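Local atomic coordinates of DyP (Bjerkandera adusta, PDB entry 3VXJ), a protein that probably acts as a heme b peroxidase of the dye-decolorizing family, oxidising dyes and phenolic compounds at the expense of hydrogen peroxide. Residues Gly159-Ala162 with Gly163-His166; Gly245-Thr248 with Gln249-Ala253; Gly262-Lys265 with Ser266-Ile270. All coordinates share one frame; numbering follows the deposited sequence.

How the interactions relate
The three sites illustrate how local contacts shape the chain, two of them beside the heme. Interaction 3 is buried, whereas interactions 1 and 2 lie at the surface, although interaction 1 sends the buried E165 inward to the heme. Interactions 2 and 3 frame the same helix, 249-261: interaction 2 caps its start, and interaction 3 is the loop that follows its end. Interactions 1 and 3 pack together, H164 CE1 lying 3.1 Å from K265 O. Their chemistry differs accordingly: an amide over an imidazole on a turn in 159-166, a hydroxyl and a carboxylate exchanging bonds with backbone amides across a helix start in 245-253, and an indole and a guanidinium within a hairpin-like loop in 262-270.

Interaction 1 (Gly159-Ala162 with Gly163-His166); sequences GDQA and GHEH. With HEM (protoporphyrin IX containing Fe), chain B.
Two torsions bring Q161 and H164 together. The imidazole is swung away from its own carbonyl carbon and beside the backbone N (chi1 -62°), while the glutamine chain bends at chi2 (-58°) to carry its amide over one face of the ring. The two side chains cross at about a right angle, with their planes 50° apart, so this is a tilted cover rather than a stack; Q161 NE2 stands 4.1 Å above the plane of the H164 ring, offset toward its rim. At the edge, in the ring plane, A162 O approaches H164 CD2 at 3.4 Å. The amide is held by a nearly straight bond from Q161 NE2 to D160 OD1 (3.0 Å), lying in the amide plane but arriving from above the carboxylate, and Q161 OE1 has a weak bond from R157. The ring is fixed by H164 ND1, which bonds to G168 O. With a leucine in place of H164, the G168 carbonyl would probably be left without this mate and the Q161 amide without the flat surface it covers.

The backbone here makes a type II beta turn from Q161 to H164, closed by H164 N on Q161 O at 2.8 Å. G163 occupies its third position with positive phi, where a side chain would collide with A162 O. Past the turn, E165 heads for the cofactor: E165 OE2 lies 3.3 Å from the heme methyl CMB, and the buried carboxylate receives bonds from F167 N, F169 N and Q225 NE2. The turn belongs to the loop between strands 146-155 and 177-178, just ahead of the GXXDG motif of DyP peroxidases (G168 to G172), and Q225, at the end of strand 216-225, holds E165.

Interaction 2 (Gly245-Thr248 with Gln249-Ala253); sequences GNLT and QQEGA. With NAG (2-acetamido-2-deoxy-beta-D-glucopyranose), chain C.
E251 folds back over T248, the residue just before helix 249-261, and its side chain can be followed from root to tip. E251 CB rests 3.9 Å from L247 CB and also lies against the T248 hydroxyl. The next atom, E251 CG, passes 3.3 Å from T248 OG1. Beyond CG the chain is extended, and at its tip E251 OE1 accepts from T248 N at 3.0 Å, the N-H coming from above the carboxylate plane (38° out of it) in a fairly straight bond. T248 returns the favour: with OG1 set between its backbone N and carbonyl carbon (chi1 65°), T248 OG1 accepts from E251 N at 3.1 Å. The two reciprocal bonds make a capping box, and G252 N to T248 O (2.8 Å) adds a helical backbone bond behind it. Two residues ahead of the cap, N246 ND2 is joined covalently to NAG C1 (1.4 Å), the root of an N-linked glycan. Chemically, the hydroxyl satisfies an amide of the first helical turn, the carboxylate does the same for the cap residue, and a negative charge at this end of the helix would probably be favoured by its dipole.

Interaction 3 (Gly262-Lys265 with Ser266-Ile270); sequences GRWK and SGAPI. With HEM (protoporphyrin IX containing Fe), chain B; DMS (dimethyl sulfoxide), chain F.
The indole of W264 carries I270 on one face: I270 CG2 sits 4.1 Å from the centroid of the W264 five-membered ring and 28° off its normal, a CH-pi contact. At the ring edge, near its plane, A268 O comes within 3.3 Å of W264 CD1, while W264 NE1 bonds to A273 O, which fixes the rotation of the indole. The guanidinium of R263 is used through its edge. R263 NH1 donates to G267 O at 2.8 Å, in the guanidinium plane and almost in line with the carbonyl (163°), and also bonds to N288 O. The chain behind it is extended from CG to NE and runs beside the heme propionate arm, with R263 CD 3.8 Å from HEM CAA. S266 OG accepts from A268 N at 3.1 Å, an ST turn, and has a second partner in D277. K265 NZ forms a salt bridge with E254 and a hydrogen bond to a dimethyl sulfoxide probably from the crystallisation liquor.

Three backbone bonds close the loop: I270 N to G262 O (3.0 Å), W264 N to A268 O (2.9 Å) and G267 N to W264 O (2.9 Å). The last two, with G267 at positive phi, match a type I turn plus G1 beta bulge in a hairpin-like loop, with one beta bridge, R263 with P269, that sets R263 into the heme b site.

Interaction 1 (Gly159-Ala162 with Gly163-His166)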
loop_
_atom_site.group_PDB
_atom_site.type_symbol
_atom_site.label_atom_id
_atom_site.label_comp_id
_atom_site.label_asym_id
_atom_site.label_seq_id
_atom_site.Cartn_x
_atom_site.Cartn_y
_atom_site.Cartn_z
ATOM N N GLY A 159 -0.582 -21.080 4.059
ATOM C CA GLY A 159 0.355 -21.968 3.371
ATOM C C GLY A 159 1.391 -21.226 2.547
ATOM O O GLY A 159 1.943 -20.218 2.999
ATOM N N ASP A 160 1.641 -21.713 1.330
ATOM C CA ASP A 160 2.629 -21.089 0.438
ATOM C C ASP A 160 2.178 -19.740 -0.132
ATOM O O ASP A 160 2.932 -19.068 -0.842
ATOM C CB ASP A 160 3.064 -22.049 -0.684
ATOM C CG ASP A 160 1.906 -22.499 -1.579
ATOM O OD1 ASP A 160 0.969 -21.711 -1.832
ATOM O OD2 ASP A 160 1.948 -23.654 -2.061
ATOM N N GLN A 161 0.949 -19.350 0.197
ATOM C CA GLN A 161 0.420 -18.047 -0.200
ATOM C C GLN A 161 0.673 -16.967 0.842
ATOM O O GLN A 161 0.257 -15.820 0.664
ATOM C CB GLN A 161 -1.066 -18.150 -0.541
ATOM C CG GLN A 161 -1.322 -19.009 -1.768
ATOM C CD GLN A 161 -0.580 -18.479 -2.989
ATOM O OE1 GLN A 161 -0.901 -17.411 -3.502
ATOM N NE2 GLN A 161 0.432 -19.215 -3.439
ATOM N N ALA A 162 1.360 -17.328 1.926
ATOM C CA ALA A 162 1.750 -16.348 2.932
ATOM C C ALA A 162 2.564 -15.228 2.277
ATOM O O ALA A 162 3.559 -15.476 1.590
ATOM C CB ALA A 162 2.532 -17.018 4.065
ATOM N N GLY A 163 2.114 -13.994 2.473
ATOM C CA GLY A 163 2.754 -12.835 1.870
ATOM C C GLY A 163 2.196 -12.471 0.501
ATOM O O GLY A 163 2.525 -11.419 -0.037
ATOM N N HIS A 164 1.377 -13.351 -0.076
ATOM C CA HIS A 164 0.749 -13.077 -1.365
ATOM C C HIS A 164 -0.579 -12.384 -1.147
ATOM O O HIS A 164 -1.275 -12.640 -0.161
ATOM C CB HIS A 164 0.523 -14.378 -2.146
ATOM C CG HIS A 164 1.780 -15.113 -2.488
ATOM N ND1 HIS A 164 2.084 -15.500 -3.776
ATOM C CD2 HIS A 164 2.799 -15.554 -1.712
ATOM C CE1 HIS A 164 3.244 -16.130 -3.782
ATOM N NE2 HIS A 164 3.699 -16.178 -2.542
ATOM N N GLU A 165 -0.938 -11.501 -2.072
ATOM C CA GLU A 165 -2.267 -10.900 -2.060
ATOM C C GLU A 165 -3.249 -11.847 -2.792
ATOM O O GLU A 165 -2.838 -12.894 -3.308
ATOM C CB GLU A 165 -2.216 -9.467 -2.619
ATOM C CG GLU A 165 -1.601 -9.334 -4.006
ATOM C CD GLU A 165 -2.500 -9.922 -5.076
ATOM O OE1 GLU A 165 -2.012 -10.756 -5.865
ATOM O OE2 GLU A 165 -3.703 -9.579 -5.078
ATOM N N HIS A 166 -4.533 -11.505 -2.784
ATOM C CA HIS A 166 -5.583 -12.411 -3.263
ATOM C C HIS A 166 -5.574 -12.806 -4.746
ATOM O O HIS A 166 -6.110 -13.863 -5.076
ATOM C CB HIS A 166 -6.962 -11.948 -2.811
ATOM C CG HIS A 166 -7.302 -12.414 -1.435
ATOM N ND1 HIS A 166 -7.528 -13.742 -1.140
ATOM C CD2 HIS A 166 -7.409 -11.743 -0.265
ATOM C CE1 HIS A 166 -7.783 -13.865 0.149
ATOM N NE2 HIS A 166 -7.709 -12.667 0.706
HETATM C CHA HEM B . 4.093 -3.303 -5.807
HETATM C CHB HEM B . -0.175 -5.565 -5.629
HETATM C CHC HEM B . -2.456 -1.324 -5.180
HETATM C CHD HEM B . 1.802 0.962 -5.320
HETATM C C1A HEM B . 3.137 -4.280 -5.833
HETATM C C2A HEM B . 3.384 -5.690 -6.032
HETATM C C3A HEM B . 2.193 -6.313 -5.992
HETATM C C4A HEM B . 1.175 -5.320 -5.737
HETATM C CMA HEM B . 1.919 -7.821 -6.148
HETATM C CAA HEM B . 4.771 -6.310 -6.313
HETATM C CBA HEM B . 5.574 -6.705 -5.071
HETATM C CGA HEM B . 6.137 -5.532 -4.303
HETATM O O1A HEM B . 7.075 -4.856 -4.778
HETATM O O2A HEM B . 5.649 -5.289 -3.165
HETATM C C1B HEM B . -1.169 -4.620 -5.477
HETATM C C2B HEM B . -2.587 -4.892 -5.373
HETATM C C3B HEM B . -3.222 -3.712 -5.243
HETATM C C4B HEM B . -2.213 -2.674 -5.249
HETATM C CMB HEM B . -3.201 -6.308 -5.431
HETATM C CAB HEM B . -4.732 -3.445 -5.076
HETATM C CBB HEM B . -5.567 -4.365 -4.587
HETATM C C1C HEM B . -1.503 -0.339 -5.227
HETATM C C2C HEM B . -1.760 1.089 -5.216
HETATM C C3C HEM B . -0.579 1.725 -5.270
HETATM C C4C HEM B . 0.452 0.711 -5.309
HETATM C CMC HEM B . -3.166 1.714 -5.138
HETATM C CAC HEM B . -0.289 3.249 -5.273
HETATM C CBC HEM B . -1.081 4.117 -5.917
HETATM C C1D HEM B . 2.795 0.019 -5.395
HETATM C C2D HEM B . 4.199 0.330 -5.296
HETATM C C3D HEM B . 4.904 -0.980 -5.459
HETATM C C4D HEM B . 3.866 -1.965 -5.632
HETATM C CMD HEM B . 4.889 1.689 -5.092
HETATM C CAD HEM B . 6.430 -1.156 -5.454
HETATM C CBD HEM B . 6.934 -0.805 -6.850
HETATM C CGD HEM B . 8.433 -0.902 -6.939
HETATM O O1D HEM B . 8.921 -1.588 -7.877
HETATM O O2D HEM B . 9.139 -0.304 -6.095
HETATM N NA HEM B . 1.786 -4.092 -5.682
HETATM N NB HEM B . -0.970 -3.245 -5.432
HETATM N NC HEM B . -0.144 -0.526 -5.323
HETATM N ND HEM B . 2.624 -1.353 -5.562
HETATM FE FE HEM B . 0.811 -2.300 -5.570
HETATM O O HOH W 1 1.018 -2.513 -3.599
#

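Interaction 2 (Gly245-Thr248 with Gln249-Ala253)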
loop_
_atom_site.group_PDB
_atom_site.type_symbol
_atom_site.label_atom_id
_atom_site.label_comp_id
_atom_site.label_asym_id
_atom_site.label_seq_id
_atom_site.Cartn_x
_atom_site.Cartn_y
_atom_site.Cartn_z
ATOM N N GLY A 245 8.866 -19.786 -26.739
ATOM C CA GLY A 245 8.046 -20.754 -27.454
ATOM C C GLY A 245 6.567 -20.600 -27.175
ATOM O O GLY A 245 6.122 -19.643 -26.521
ATOM N N ASN A 246 5.804 -21.548 -27.708
ATOM C CA ASN A 246 4.373 -21.610 -27.492
ATOM C C ASN A 246 4.027 -21.915 -26.053
ATOM O O ASN A 246 4.736 -22.642 -25.362
ATOM C CB ASN A 246 3.778 -22.688 -28.377
ATOM C CG ASN A 246 3.643 -22.261 -29.812
ATOM O OD1 ASN A 246 3.777 -21.084 -30.161
ATOM N ND2 ASN A 246 3.364 -23.233 -30.671
ATOM N N LEU A 247 2.911 -21.354 -25.607
ATOM C CA LEU A 247 2.452 -21.549 -24.245
ATOM C C LEU A 247 1.147 -22.312 -24.241
ATOM O O LEU A 247 0.291 -22.084 -25.097
ATOM C CB LEU A 247 2.249 -20.192 -23.567
ATOM C CG LEU A 247 3.485 -19.287 -23.483
ATOM C CD1 LEU A 247 3.079 -17.910 -22.992
ATOM C CD2 LEU A 247 4.557 -19.900 -22.572
ATOM N N THR A 248 0.991 -23.224 -23.288
ATOM C CA THR A 248 -0.325 -23.813 -23.063
ATOM C C THR A 248 -1.225 -22.678 -22.587
ATOM O O THR A 248 -0.725 -21.626 -22.149
ATOM C CB THR A 248 -0.300 -24.904 -21.985
ATOM O OG1 THR A 248 0.046 -24.308 -20.729
ATOM C CG2 THR A 248 0.701 -26.016 -22.334
ATOM N N GLN A 249 -2.536 -22.872 -22.639
ATOM C CA GLN A 249 -3.431 -21.832 -22.148
ATOM C C GLN A 249 -3.135 -21.469 -20.694
ATOM O O GLN A 249 -3.105 -20.291 -20.349
ATOM C CB GLN A 249 -4.891 -22.219 -22.321
ATOM C CG GLN A 249 -5.823 -21.095 -21.906
ATOM C CD GLN A 249 -7.253 -21.539 -21.773
ATOM O OE1 GLN A 249 -7.539 -22.736 -21.662
ATOM N NE2 GLN A 249 -8.170 -20.576 -21.761
ATOM N N GLN A 250 -2.912 -22.470 -19.844
ATOM C CA GLN A 250 -2.640 -22.179 -18.439
ATOM C C GLN A 250 -1.364 -21.355 -18.307
ATOM O O GLN A 250 -1.338 -20.380 -17.562
ATOM C CB GLN A 250 -2.594 -23.446 -17.579
ATOM C CG GLN A 250 -2.594 -23.178 -16.048
ATOM C CD GLN A 250 -3.873 -22.500 -15.526
ATOM O OE1 GLN A 250 -4.992 -22.876 -15.885
ATOM N NE2 GLN A 250 -3.701 -21.512 -14.653
ATOM N N GLU A 251 -0.324 -21.725 -19.053
ATOM C CA GLU A 251 0.927 -20.963 -19.049
ATOM C C GLU A 251 0.707 -19.539 -19.544
ATOM O O GLU A 251 1.283 -18.586 -19.008
ATOM C CB GLU A 251 1.989 -21.650 -19.917
ATOM C CG GLU A 251 2.586 -22.887 -19.278
ATOM C CD GLU A 251 3.382 -23.740 -20.247
ATOM O OE1 GLU A 251 3.337 -23.500 -21.477
ATOM O OE2 GLU A 251 4.067 -24.671 -19.763
ATOM N N GLY A 252 -0.101 -19.401 -20.591
ATOM C CA GLY A 252 -0.351 -18.099 -21.200
ATOM C C GLY A 252 -1.154 -17.186 -20.292
ATOM O O GLY A 252 -0.988 -15.962 -20.337
ATOM N N ALA A 253 -2.020 -17.782 -19.473
ATOM C CA ALA A 253 -2.820 -17.039 -18.500
ATOM C C ALA A 253 -1.958 -16.561 -17.344
ATOM O O ALA A 253 -2.054 -15.396 -16.933
ATOM C CB ALA A 253 -3.978 -17.904 -17.982
HETATM C C1 NAG C . 3.162 -22.977 -32.068
HETATM C C2 NAG C . 3.258 -24.344 -32.750
HETATM C C3 NAG C . 2.812 -24.232 -34.214
HETATM C C4 NAG C . 1.424 -23.591 -34.300
HETATM C C5 NAG C . 1.375 -22.276 -33.516
HETATM C C6 NAG C . -0.045 -21.724 -33.442
HETATM C C7 NAG C . 5.744 -24.559 -33.090
HETATM C C8 NAG C . 6.922 -25.418 -32.734
HETATM N N2 NAG C . 4.573 -24.965 -32.584
HETATM O O3 NAG C . 2.802 -25.504 -34.826
HETATM O O4 NAG C . 1.098 -23.346 -35.652
HETATM O O5 NAG C . 1.839 -22.473 -32.194
HETATM O O6 NAG C . -0.032 -20.477 -32.783
HETATM O O7 NAG C . 5.906 -23.565 -33.805
#

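Interaction 3 (Gly262-Lys265 with Ser266-Ile270)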
loop_
_atom_site.group_PDB
_atom_site.type_symbol
_atom_site.label_atom_id
_atom_site.label_comp_id
_atom_site.label_asym_id
_atom_site.label_seq_id
_atom_site.Cartn_x
_atom_site.Cartn_y
_atom_site.Cartn_z
ATOM N N GLY A 262 4.065 -6.975 -13.703
ATOM C CA GLY A 262 5.512 -6.788 -13.816
ATOM C C GLY A 262 6.329 -7.757 -12.968
ATOM O O GLY A 262 7.567 -7.686 -12.962
ATOM N N ARG A 263 5.651 -8.659 -12.256
ATOM C CA ARG A 263 6.276 -9.752 -11.513
ATOM C C ARG A 263 5.424 -10.988 -11.669
ATOM O O ARG A 263 4.205 -10.901 -11.776
ATOM C CB ARG A 263 6.378 -9.431 -10.019
ATOM C CG ARG A 263 7.332 -8.317 -9.641
ATOM C CD ARG A 263 7.447 -8.228 -8.135
ATOM N NE ARG A 263 8.332 -7.132 -7.746
ATOM C CZ ARG A 263 9.651 -7.216 -7.588
ATOM N NH1 ARG A 263 10.289 -8.379 -7.679
ATOM N NH2 ARG A 263 10.328 -6.115 -7.272
ATOM N N TRP A 264 6.080 -12.142 -11.670
ATOM C CA TRP A 264 5.400 -13.413 -11.494
ATOM C C TRP A 264 4.825 -13.513 -10.072
ATOM O O TRP A 264 5.227 -12.771 -9.161
ATOM C CB TRP A 264 6.377 -14.570 -11.729
ATOM C CG TRP A 264 6.930 -14.606 -13.115
ATOM C CD1 TRP A 264 8.088 -14.027 -13.547
ATOM C CD2 TRP A 264 6.357 -15.268 -14.251
ATOM N NE1 TRP A 264 8.266 -14.276 -14.893
ATOM C CE2 TRP A 264 7.222 -15.038 -15.345
ATOM C CE3 TRP A 264 5.196 -16.038 -14.452
ATOM C CZ2 TRP A 264 6.953 -15.535 -16.627
ATOM C CZ3 TRP A 264 4.937 -16.539 -15.727
ATOM C CH2 TRP A 264 5.821 -16.292 -16.793
ATOM N N LYS A 265 3.912 -14.454 -9.872
ATOM C CA LYS A 265 3.318 -14.656 -8.554
ATOM C C LYS A 265 4.367 -14.952 -7.479
ATOM O O LYS A 265 4.188 -14.592 -6.316
ATOM C CB LYS A 265 2.268 -15.764 -8.610
ATOM C CG LYS A 265 0.980 -15.313 -9.284
ATOM C CD LYS A 265 0.016 -16.457 -9.477
ATOM C CE LYS A 265 -1.285 -15.959 -10.072
ATOM N NZ LYS A 265 -2.162 -17.127 -10.368
ATOM N N SER A 266 5.468 -15.586 -7.877
ATOM C CA SER A 266 6.562 -15.927 -6.973
ATOM C C SER A 266 7.311 -14.693 -6.481
ATOM O O SER A 266 8.089 -14.787 -5.537
ATOM C CB SER A 266 7.570 -16.802 -7.702
ATOM O OG SER A 266 8.241 -16.004 -8.668
ATOM N N GLY A 267 7.107 -13.556 -7.146
ATOM C CA GLY A 267 7.899 -12.367 -6.885
ATOM C C GLY A 267 9.008 -12.133 -7.895
ATOM O O GLY A 267 9.629 -11.071 -7.889
ATOM N N ALA A 268 9.277 -13.100 -8.771
ATOM C CA ALA A 268 10.351 -12.906 -9.743
ATOM C C ALA A 268 9.967 -11.752 -10.678
ATOM O O ALA A 268 8.903 -11.783 -11.290
ATOM C CB ALA A 268 10.605 -14.180 -10.528
ATOM N N PRO A 269 10.813 -10.709 -10.780
ATOM C CA PRO A 269 10.452 -9.606 -11.666
ATOM C C PRO A 269 10.618 -10.012 -13.131
ATOM O O PRO A 269 11.618 -10.637 -13.497
ATOM C CB PRO A 269 11.451 -8.514 -11.284
ATOM C CG PRO A 269 12.642 -9.253 -10.767
ATOM C CD PRO A 269 12.117 -10.494 -10.120
ATOM N N ILE A 270 9.642 -9.669 -13.967
ATOM C CA ILE A 270 9.698 -10.075 -15.365
ATOM C C ILE A 270 10.851 -9.421 -16.143
ATOM O O ILE A 270 11.343 -9.990 -17.112
ATOM C CB ILE A 270 8.329 -9.922 -16.102
ATOM C CG1 ILE A 270 7.956 -8.451 -16.341
ATOM C CG2 ILE A 270 7.216 -10.718 -15.363
ATOM C CD1 ILE A 270 6.596 -8.281 -17.032
HETATM C CHA HEM B . 4.093 -3.303 -5.807
HETATM C CHB HEM B . -0.175 -5.565 -5.629
HETATM C CHC HEM B . -2.456 -1.324 -5.180
HETATM C CHD HEM B . 1.802 0.962 -5.320
HETATM C C1A HEM B . 3.137 -4.280 -5.833
HETATM C C2A HEM B . 3.384 -5.690 -6.032
HETATM C C3A HEM B . 2.193 -6.313 -5.992
HETATM C C4A HEM B . 1.175 -5.320 -5.737
HETATM C CMA HEM B . 1.919 -7.821 -6.148
HETATM C CAA HEM B . 4.771 -6.310 -6.313
HETATM C CBA HEM B . 5.574 -6.705 -5.071
HETATM C CGA HEM B . 6.137 -5.532 -4.303
HETATM O O1A HEM B . 7.075 -4.856 -4.778
HETATM O O2A HEM B . 5.649 -5.289 -3.165
HETATM C C1B HEM B . -1.169 -4.620 -5.477
HETATM C C2B HEM B . -2.587 -4.892 -5.373
HETATM C C3B HEM B . -3.222 -3.712 -5.243
HETATM C C4B HEM B . -2.213 -2.674 -5.249
HETATM C CMB HEM B . -3.201 -6.308 -5.431
HETATM C CAB HEM B . -4.732 -3.445 -5.076
HETATM C CBB HEM B . -5.567 -4.365 -4.587
HETATM C C1C HEM B . -1.503 -0.339 -5.227
HETATM C C2C HEM B . -1.760 1.089 -5.216
HETATM C C3C HEM B . -0.579 1.725 -5.270
HETATM C C4C HEM B . 0.452 0.711 -5.309
HETATM C CMC HEM B . -3.166 1.714 -5.138
HETATM C CAC HEM B . -0.289 3.249 -5.273
HETATM C CBC HEM B . -1.081 4.117 -5.917
HETATM C C1D HEM B . 2.795 0.019 -5.395
HETATM C C2D HEM B . 4.199 0.330 -5.296
HETATM C C3D HEM B . 4.904 -0.980 -5.459
HETATM C C4D HEM B . 3.866 -1.965 -5.632
HETATM C CMD HEM B . 4.889 1.689 -5.092
HETATM C CAD HEM B . 6.430 -1.156 -5.454
HETATM C CBD HEM B . 6.934 -0.805 -6.850
HETATM C CGD HEM B . 8.433 -0.902 -6.939
HETATM O O1D HEM B . 8.921 -1.588 -7.877
HETATM O O2D HEM B . 9.139 -0.304 -6.095
HETATM N NA HEM B . 1.786 -4.092 -5.682
HETATM N NB HEM B . -0.970 -3.245 -5.432
HETATM N NC HEM B . -0.144 -0.526 -5.323
HETATM N ND HEM B . 2.624 -1.353 -5.562
HETATM FE FE HEM B . 0.811 -2.300 -5.570
HETATM S S DMS F . -4.578 -15.922 -13.176
HETATM O O DMS F . -4.430 -16.208 -11.433
HETATM C C1 DMS F . -3.091 -15.047 -13.711
HETATM C C2 DMS F . -4.234 -17.466 -14.062
HETATM O O HOH W 1 1.018 -2.513 -3.599
#